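Side-chain contacts in IPT/TIG domain-containing protein (Bacteroides thetaiotaomicron, PDB 3TC9), which is of unknown function but probably serves as an auxiliary nutrient-binding protein, built from an immunoglobulin-like IPT/TIG domain and a six-bladed beta-propeller: residues T115-G119 against N120-D124; G416-E419 against N420-I423; K346-S349 against D350-D353. All coordinates share one frame; numbering follows the deposited sequence.

Contact 1. Residues T115-G119 against N120-D124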
loop_
_atom_site.group_PDB
_atom_site.type_symbol
_atom_site.label_atom_id
_atom_site.label_comp_id
_atom_site.label_asym_id
_atom_site.label_seq_id
_atom_site.Cartn_x
_atom_site.Cartn_y
_atom_site.Cartn_z
ATOM N N THR B 115 9.680 29.624 9.617
ATOM C CA THR B 115 9.289 30.198 10.894
ATOM C C THR B 115 8.990 31.697 10.744
ATOM O O THR B 115 9.423 32.354 9.786
ATOM C CB THR B 115 10.335 29.938 12.004
ATOM O OG1 THR B 115 9.664 30.066 13.271
ATOM C CG2 THR B 115 11.537 30.881 11.926
HETATM N N MSE B 116 8.254 32.216 11.723
HETATM C CA MSE B 116 7.946 33.627 11.812
HETATM C C MSE B 116 8.369 34.078 13.163
HETATM O O MSE B 116 8.552 33.232 14.041
HETATM C CB MSE B 116 6.467 33.904 11.557
HETATM C CG MSE B 116 6.040 33.560 10.166
HETATM SE SE MSE B 116 4.233 34.039 9.977
HETATM C CE MSE B 116 4.485 35.886 9.293
ATOM N N TYR B 117 8.606 35.381 13.329
ATOM C CA TYR B 117 8.981 35.909 14.636
ATOM C C TYR B 117 8.045 37.067 15.014
ATOM O O TYR B 117 7.166 37.429 14.222
ATOM C CB TYR B 117 10.477 36.297 14.709
ATOM C CG TYR B 117 10.949 37.306 13.687
ATOM C CD1 TYR B 117 11.420 36.899 12.446
ATOM C CD2 TYR B 117 11.054 38.656 14.011
ATOM C CE1 TYR B 117 11.909 37.818 11.523
ATOM C CE2 TYR B 117 11.545 39.584 13.097
ATOM C CZ TYR B 117 11.959 39.162 11.846
ATOM O OH TYR B 117 12.417 40.072 10.922
ATOM N N ASP B 118 8.215 37.602 16.250
ATOM C CA ASP B 118 7.452 38.707 16.843
ATOM C C ASP B 118 5.941 38.372 16.879
ATOM O O ASP B 118 5.137 39.086 16.283
ATOM C CB ASP B 118 7.723 40.036 16.083
ATOM C CG ASP B 118 7.533 41.285 16.917
ATOM O OD1 ASP B 118 8.127 41.356 18.015
ATOM O OD2 ASP B 118 6.878 42.233 16.427
ATOM N N GLY B 119 5.591 37.277 17.555
ATOM C CA GLY B 119 4.216 36.783 17.651
ATOM C C GLY B 119 3.592 36.496 16.297
ATOM O O GLY B 119 2.458 36.912 16.036
ATOM N N ASN B 120 4.375 35.828 15.410
ATOM C CA ASN B 120 4.035 35.442 14.037
ATOM C C ASN B 120 3.541 36.646 13.186
ATOM O O ASN B 120 2.563 36.531 12.444
ATOM C CB ASN B 120 3.024 34.275 14.013
ATOM C CG ASN B 120 3.579 33.024 14.618
ATOM O OD1 ASN B 120 4.702 32.593 14.319
ATOM N ND2 ASN B 120 2.814 32.430 15.502
ATOM N N THR B 121 4.254 37.778 13.270
ATOM C CA THR B 121 3.933 39.003 12.510
ATOM C C THR B 121 5.008 39.274 11.430
ATOM O O THR B 121 4.728 39.929 10.418
ATOM C CB THR B 121 3.813 40.234 13.465
ATOM O OG1 THR B 121 2.839 39.987 14.481
ATOM C CG2 THR B 121 3.463 41.528 12.745
ATOM N N LYS B 122 6.242 38.801 11.669
ATOM C CA LYS B 122 7.355 39.049 10.763
ATOM C C LYS B 122 8.061 37.755 10.394
ATOM O O LYS B 122 7.903 36.726 11.050
ATOM C CB LYS B 122 8.350 40.033 11.410
ATOM C CG LYS B 122 7.734 41.334 11.934
ATOM C CD LYS B 122 8.710 42.075 12.811
ATOM C CE LYS B 122 8.129 43.332 13.395
ATOM N NZ LYS B 122 9.139 44.051 14.218
ATOM N N TYR B 123 8.796 37.794 9.305
ATOM C CA TYR B 123 9.550 36.646 8.805
ATOM C C TYR B 123 10.676 37.157 7.915
ATOM O O TYR B 123 10.564 38.240 7.325
ATOM C CB TYR B 123 8.631 35.641 8.052
ATOM C CG TYR B 123 8.212 36.067 6.654
ATOM C CD1 TYR B 123 7.199 37.001 6.461
ATOM C CD2 TYR B 123 8.791 35.493 5.528
ATOM C CE1 TYR B 123 6.803 37.382 5.179
ATOM C CE2 TYR B 123 8.378 35.839 4.245
ATOM C CZ TYR B 123 7.396 36.794 4.073
ATOM O OH TYR B 123 7.010 37.144 2.801
ATOM N N ASP B 124 11.756 36.375 7.823
ATOM C CA ASP B 124 12.894 36.718 6.979
ATOM C C ASP B 124 12.919 35.840 5.729
ATOM O O ASP B 124 12.618 34.641 5.791
ATOM C CB ASP B 124 14.229 36.580 7.755
ATOM C CG ASP B 124 14.386 37.473 8.975
ATOM O OD1 ASP B 124 14.119 38.700 8.861
ATOM O OD2 ASP B 124 14.842 36.965 10.021
HETATM O O HOH W 1 11.562 33.998 9.685
HETATM O O HOH W 2 6.551 34.155 16.741
#
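Tyr117 O is gripped by two backbone amides at once, Thr121 N at 3.1 Å and Lys122 N at 3.0 Å from that oxygen, and they arrive from opposite faces of its carbonyl plane. Tyr117 N answers with a 2.7 Å bond to Lys122 O. Two residues set against one make this a classic beta bulge, and it pinches the surface loop into a tight reversal through Asp118, Gly119 and Asn120, all three with positive phi. Inside the reversal the hydroxyl of Thr121 donates to Asp118 O, nearly in line with the C=O bond.

The Tyr117 ring leans across the other arm because CG sits between the backbone N and the carbonyl carbon (chi1 57°). One face lies over Lys122, whose CB makes a CH-pi contact 3.9 Å from the ring centroid. At the far end Tyr117 OH donates to Asp124 OD1 over 3.0 Å, meeting the carboxylate from above its plane. Lys122 runs on extended, alongside Asp118, and its NZ lies 3.6 Å from Asp118 OD2, a long salt bridge. Elsewhere in the loop Met116 CG rests 3.9 Å from Tyr123 CB. Asn120 OD1 accepts a hydrogen bond from Arg422.

With the ring held at its face and its hydroxyl, and the lysine only loosely paired, the loop's shape probably depends more on backbone bonds and the tyrosine than on charge.

Contact 2. Residues G416-E419 against N420-I423. With PO4 (phosphate ion), chain Q.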
loop_
_atom_site.group_PDB
_atom_site.type_symbol
_atom_site.label_atom_id
_atom_site.label_comp_id
_atom_site.label_asym_id
_atom_site.label_seq_id
_atom_site.Cartn_x
_atom_site.Cartn_y
_atom_site.Cartn_z
ATOM N N GLY B 416 1.972 24.190 1.135
ATOM C CA GLY B 416 2.372 25.592 1.080
ATOM C C GLY B 416 1.291 26.431 1.745
ATOM O O GLY B 416 0.281 26.767 1.121
ATOM N N ASP B 417 1.468 26.710 3.034
ATOM C CA ASP B 417 0.507 27.463 3.875
ATOM C C ASP B 417 0.867 28.932 3.811
ATOM O O ASP B 417 1.674 29.394 4.617
ATOM C CB ASP B 417 0.575 26.926 5.315
ATOM C CG ASP B 417 -0.591 27.295 6.198
ATOM O OD1 ASP B 417 -1.587 27.855 5.670
ATOM O OD2 ASP B 417 -0.516 27.012 7.421
ATOM N N ARG B 418 0.280 29.658 2.827
ATOM C CA ARG B 418 0.627 31.023 2.450
ATOM C C ARG B 418 0.822 32.000 3.617
ATOM O O ARG B 418 1.950 32.434 3.800
ATOM C CB ARG B 418 -0.343 31.615 1.409
ATOM C CG ARG B 418 0.071 32.980 0.825
ATOM C CD ARG B 418 1.419 32.912 0.129
ATOM N NE ARG B 418 1.782 34.135 -0.591
ATOM C CZ ARG B 418 1.569 34.340 -1.888
ATOM N NH1 ARG B 418 0.925 33.435 -2.613
ATOM N NH2 ARG B 418 1.986 35.461 -2.465
ATOM N N GLU B 419 -0.232 32.360 4.375
ATOM C CA GLU B 419 -0.124 33.399 5.411
ATOM C C GLU B 419 0.692 32.981 6.618
ATOM O O GLU B 419 1.115 33.848 7.394
ATOM C CB GLU B 419 -1.508 33.917 5.874
ATOM C CG GLU B 419 -2.501 34.273 4.756
ATOM C CD GLU B 419 -2.046 35.075 3.545
ATOM O OE1 GLU B 419 -1.106 35.895 3.680
ATOM O OE2 GLU B 419 -2.681 34.931 2.473
ATOM N N ASN B 420 0.921 31.670 6.791
ATOM C CA ASN B 420 1.716 31.196 7.906
ATOM C C ASN B 420 3.218 31.140 7.525
ATOM O O ASN B 420 4.049 30.930 8.405
ATOM C CB ASN B 420 1.176 29.865 8.399
ATOM C CG ASN B 420 -0.139 30.073 9.076
ATOM O OD1 ASN B 420 -0.383 31.108 9.709
ATOM N ND2 ASN B 420 -1.043 29.146 8.903
ATOM N N ARG B 421 3.554 31.368 6.228
ATOM C CA ARG B 421 4.916 31.444 5.678
ATOM C C ARG B 421 5.718 30.172 5.980
ATOM O O ARG B 421 6.945 30.203 6.132
ATOM C CB ARG B 421 5.686 32.690 6.213
ATOM C CG ARG B 421 4.895 33.990 6.222
ATOM C CD ARG B 421 4.636 34.466 4.835
ATOM N NE ARG B 421 3.785 35.642 4.820
ATOM C CZ ARG B 421 3.257 36.162 3.724
ATOM N NH1 ARG B 421 3.500 35.620 2.537
ATOM N NH2 ARG B 421 2.472 37.219 3.804
ATOM N N ARG B 422 5.011 29.050 6.022
ATOM C CA ARG B 422 5.572 27.752 6.350
ATOM C C ARG B 422 5.154 26.668 5.390
ATOM O O ARG B 422 4.118 26.768 4.738
ATOM C CB ARG B 422 5.104 27.341 7.770
ATOM C CG ARG B 422 5.738 28.143 8.928
ATOM C CD ARG B 422 4.817 28.093 10.116
ATOM N NE ARG B 422 5.348 28.688 11.355
ATOM C CZ ARG B 422 4.946 29.859 11.857
ATOM N NH1 ARG B 422 4.068 30.606 11.200
ATOM N NH2 ARG B 422 5.432 30.297 13.010
ATOM N N ILE B 423 5.958 25.592 5.367
ATOM C CA ILE B 423 5.678 24.335 4.693
ATOM C C ILE B 423 5.132 23.435 5.801
ATOM O O ILE B 423 5.823 23.173 6.794
ATOM C CB ILE B 423 6.888 23.721 3.912
ATOM C CG1 ILE B 423 7.493 24.725 2.891
ATOM C CG2 ILE B 423 6.504 22.390 3.238
ATOM C CD1 ILE B 423 6.580 25.215 1.759
HETATM P P PO4 Q . 2.265 38.335 0.146
HETATM O O1 PO4 Q . 1.346 38.074 1.396
HETATM O O2 PO4 Q . 1.358 38.741 -1.079
HETATM O O3 PO4 Q . 3.101 37.066 -0.191
HETATM O O4 PO4 Q . 3.316 39.480 0.396
#
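Arg418 and Arg421 bring their guanidinium groups together at a slant, the two planes 63° apart, and a phosphate, probably from the crystallisation liquor, lies at the edge of each. Arg418 gives NE and NH2 to phosphate O3. Arg421 NH1 reaches the same oxygen at 3.1 Å, while Arg421 NH2 makes a nearly straight 2.8 Å bond to O1; His159 and Gln158 also bond the phosphate. The bend of Arg421 at chi2 (-69°) folds its chain back over Arg418 O, with CD 3.5 Å from that oxygen. Glu419 OE1, 3.8 Å from Arg421 NH2, lies well out of the guanidinium plane, so this long salt bridge rests on charge alone; OE2 accepts from His400. Shortening Arg421 to alanine is likely to cost the phosphate two bonds and leave Glu419 OE1 without its nearby positive charge.

Asp417 and Asn420 are also turned steeply, carboxylate against amide at 83°, yet Asn420 ND2 sends a straight 2.7 Å bond from its own plane to Asp417 OD2, which also pairs with Arg424.

The whole is the turn of the hairpin formed by strands 412-417 and 422-428, in a propeller blade where strand 107-113 flanks 422-428 and strand 401-407 flanks 412-417.

Contact 3. Residues K346-S349 against D350-D353. With EDO (1,2-ethanediol), chain T.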
loop_
_atom_site.group_PDB
_atom_site.type_symbol
_atom_site.label_atom_id
_atom_site.label_comp_id
_atom_site.label_asym_id
_atom_site.label_seq_id
_atom_site.Cartn_x
_atom_site.Cartn_y
_atom_site.Cartn_z
ATOM N N LYS B 346 -7.278 -0.931 -4.938
ATOM C CA LYS B 346 -6.433 -1.904 -5.640
ATOM C C LYS B 346 -7.285 -2.762 -6.614
ATOM O O LYS B 346 -8.335 -3.273 -6.236
ATOM C CB LYS B 346 -5.651 -2.779 -4.637
ATOM C CG LYS B 346 -4.554 -3.662 -5.236
ATOM C CD LYS B 346 -3.335 -2.945 -5.811
ATOM C CE LYS B 346 -2.431 -3.921 -6.554
ATOM N NZ LYS B 346 -1.467 -3.225 -7.452
ATOM N N GLY B 347 -6.844 -2.820 -7.868
ATOM C CA GLY B 347 -7.520 -3.569 -8.919
ATOM C C GLY B 347 -8.497 -2.734 -9.736
ATOM O O GLY B 347 -8.838 -3.100 -10.868
ATOM N N SER B 348 -8.937 -1.578 -9.204
ATOM C CA SER B 348 -9.897 -0.770 -9.951
ATOM C C SER B 348 -9.218 0.050 -11.063
ATOM O O SER B 348 -7.992 0.167 -11.100
ATOM C CB SER B 348 -10.700 0.124 -9.018
ATOM O OG SER B 348 -9.912 1.136 -8.439
ATOM N N SER B 349 -10.037 0.573 -11.986
ATOM C CA SER B 349 -9.612 1.401 -13.099
ATOM C C SER B 349 -8.845 2.631 -12.585
ATOM O O SER B 349 -7.726 2.865 -13.034
ATOM C CB SER B 349 -10.806 1.801 -13.948
ATOM O OG SER B 349 -10.314 2.148 -15.228
ATOM N N ASP B 350 -9.389 3.339 -11.572
ATOM C CA ASP B 350 -8.732 4.474 -10.938
ATOM C C ASP B 350 -8.331 4.130 -9.488
ATOM O O ASP B 350 -9.190 3.978 -8.632
ATOM C CB ASP B 350 -9.649 5.692 -10.970
ATOM C CG ASP B 350 -8.927 7.031 -10.862
ATOM O OD1 ASP B 350 -7.837 7.074 -10.247
ATOM O OD2 ASP B 350 -9.452 8.032 -11.395
ATOM N N GLU B 351 -7.030 4.036 -9.216
ATOM C CA GLU B 351 -6.505 3.672 -7.914
ATOM C C GLU B 351 -6.142 4.880 -7.062
ATOM O O GLU B 351 -5.605 4.727 -5.961
ATOM C CB GLU B 351 -5.274 2.767 -8.091
ATOM C CG GLU B 351 -5.593 1.367 -8.604
ATOM C CD GLU B 351 -4.540 0.302 -8.350
ATOM O OE1 GLU B 351 -3.674 0.509 -7.469
ATOM O OE2 GLU B 351 -4.620 -0.772 -8.989
ATOM N N TYR B 352 -6.401 6.072 -7.567
ATOM C CA TYR B 352 -6.011 7.280 -6.861
ATOM C C TYR B 352 -7.173 8.137 -6.451
ATOM O O TYR B 352 -8.185 8.153 -7.121
ATOM C CB TYR B 352 -5.078 8.153 -7.731
ATOM C CG TYR B 352 -3.807 7.472 -8.174
ATOM C CD1 TYR B 352 -3.806 6.569 -9.240
ATOM C CD2 TYR B 352 -2.592 7.767 -7.571
ATOM C CE1 TYR B 352 -2.634 5.957 -9.668
ATOM C CE2 TYR B 352 -1.413 7.142 -7.974
ATOM C CZ TYR B 352 -1.438 6.239 -9.025
ATOM O OH TYR B 352 -0.270 5.641 -9.430
ATOM N N ASP B 353 -6.977 8.886 -5.368
ATOM C CA ASP B 353 -7.823 9.966 -4.883
ATOM C C ASP B 353 -7.102 11.278 -5.248
ATOM O O ASP B 353 -5.868 11.312 -5.418
ATOM C CB ASP B 353 -8.019 9.876 -3.363
ATOM C CG ASP B 353 -8.988 8.836 -2.863
ATOM O OD1 ASP B 353 -10.080 8.731 -3.431
ATOM O OD2 ASP B 353 -8.701 8.220 -1.831
HETATM C C1 EDO T . -8.226 6.052 -14.665
HETATM O O1 EDO T . -6.919 5.570 -15.001
HETATM C C2 EDO T . -9.086 6.175 -15.921
HETATM O O2 EDO T . -10.459 6.373 -15.542
HETATM O O HOH W 3 -5.356 3.968 -11.621
#
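Glu351 reaches back across the turn to Gly347 and Lys346. Its CB carries CG away from the carbonyl carbon, beside the backbone N (chi1 -71°), and CG comes 3.7 Å from Ser348 O. The extended chain then takes CD to within 4.0 Å of Lys346 CA. At the tip the two oxygens part company: OE1 lies 3.8 Å from Lys346 CD, whereas OE2 accepts a hydrogen bond from Gly347 N, 3.2 Å away and well above the carboxylate plane. The ammonium of Lys346 stays beyond salt-bridge distance of this carboxylate and instead pairs with Glu411 of the second subunit.

The loop enclosed here leads from strand 334-341 into strand 352-358 of a propeller blade, and an Asx turn marks the entry: Asp350 OD1 accepts from Tyr352 N at 3.2 Å. The same OD1 also takes a bond from His278, and OD2 one from Tyr283.

Ser348 OG lies 2.9 Å from Asp350 O, but Tyr345 O is its stronger partner. One water ties the backbone further, donating to Ser349 O and accepting from Glu351 N. A 1,2-ethanediol, probably from the crystallisation liquor, sits beside Asp350, its C1 4.0 Å from the aspartate CB.

Overall arrangement
From the N terminus the chain leaves the IPT/TIG domain and enters the propeller through strand 107-113; contact 1 closes a short reversal within the connection to strand 128-129. Contact 3 comes next, shutting the turn between strands 334-341 and 352-358, and contact 2 last, at the hairpin of 412-417 and 422-428. The three are in series, with no nesting or crossing. Contacts 1 and 2 nevertheless meet in space, because strands 107-113 and 422-428 are neighbours in one sheet: Met116 and Tyr123 pack on Arg421, bringing the first loop against the last hairpin. Contact 3 lies across the chain's centre from contact 1, about 43 Å between centres, and faces the second subunit.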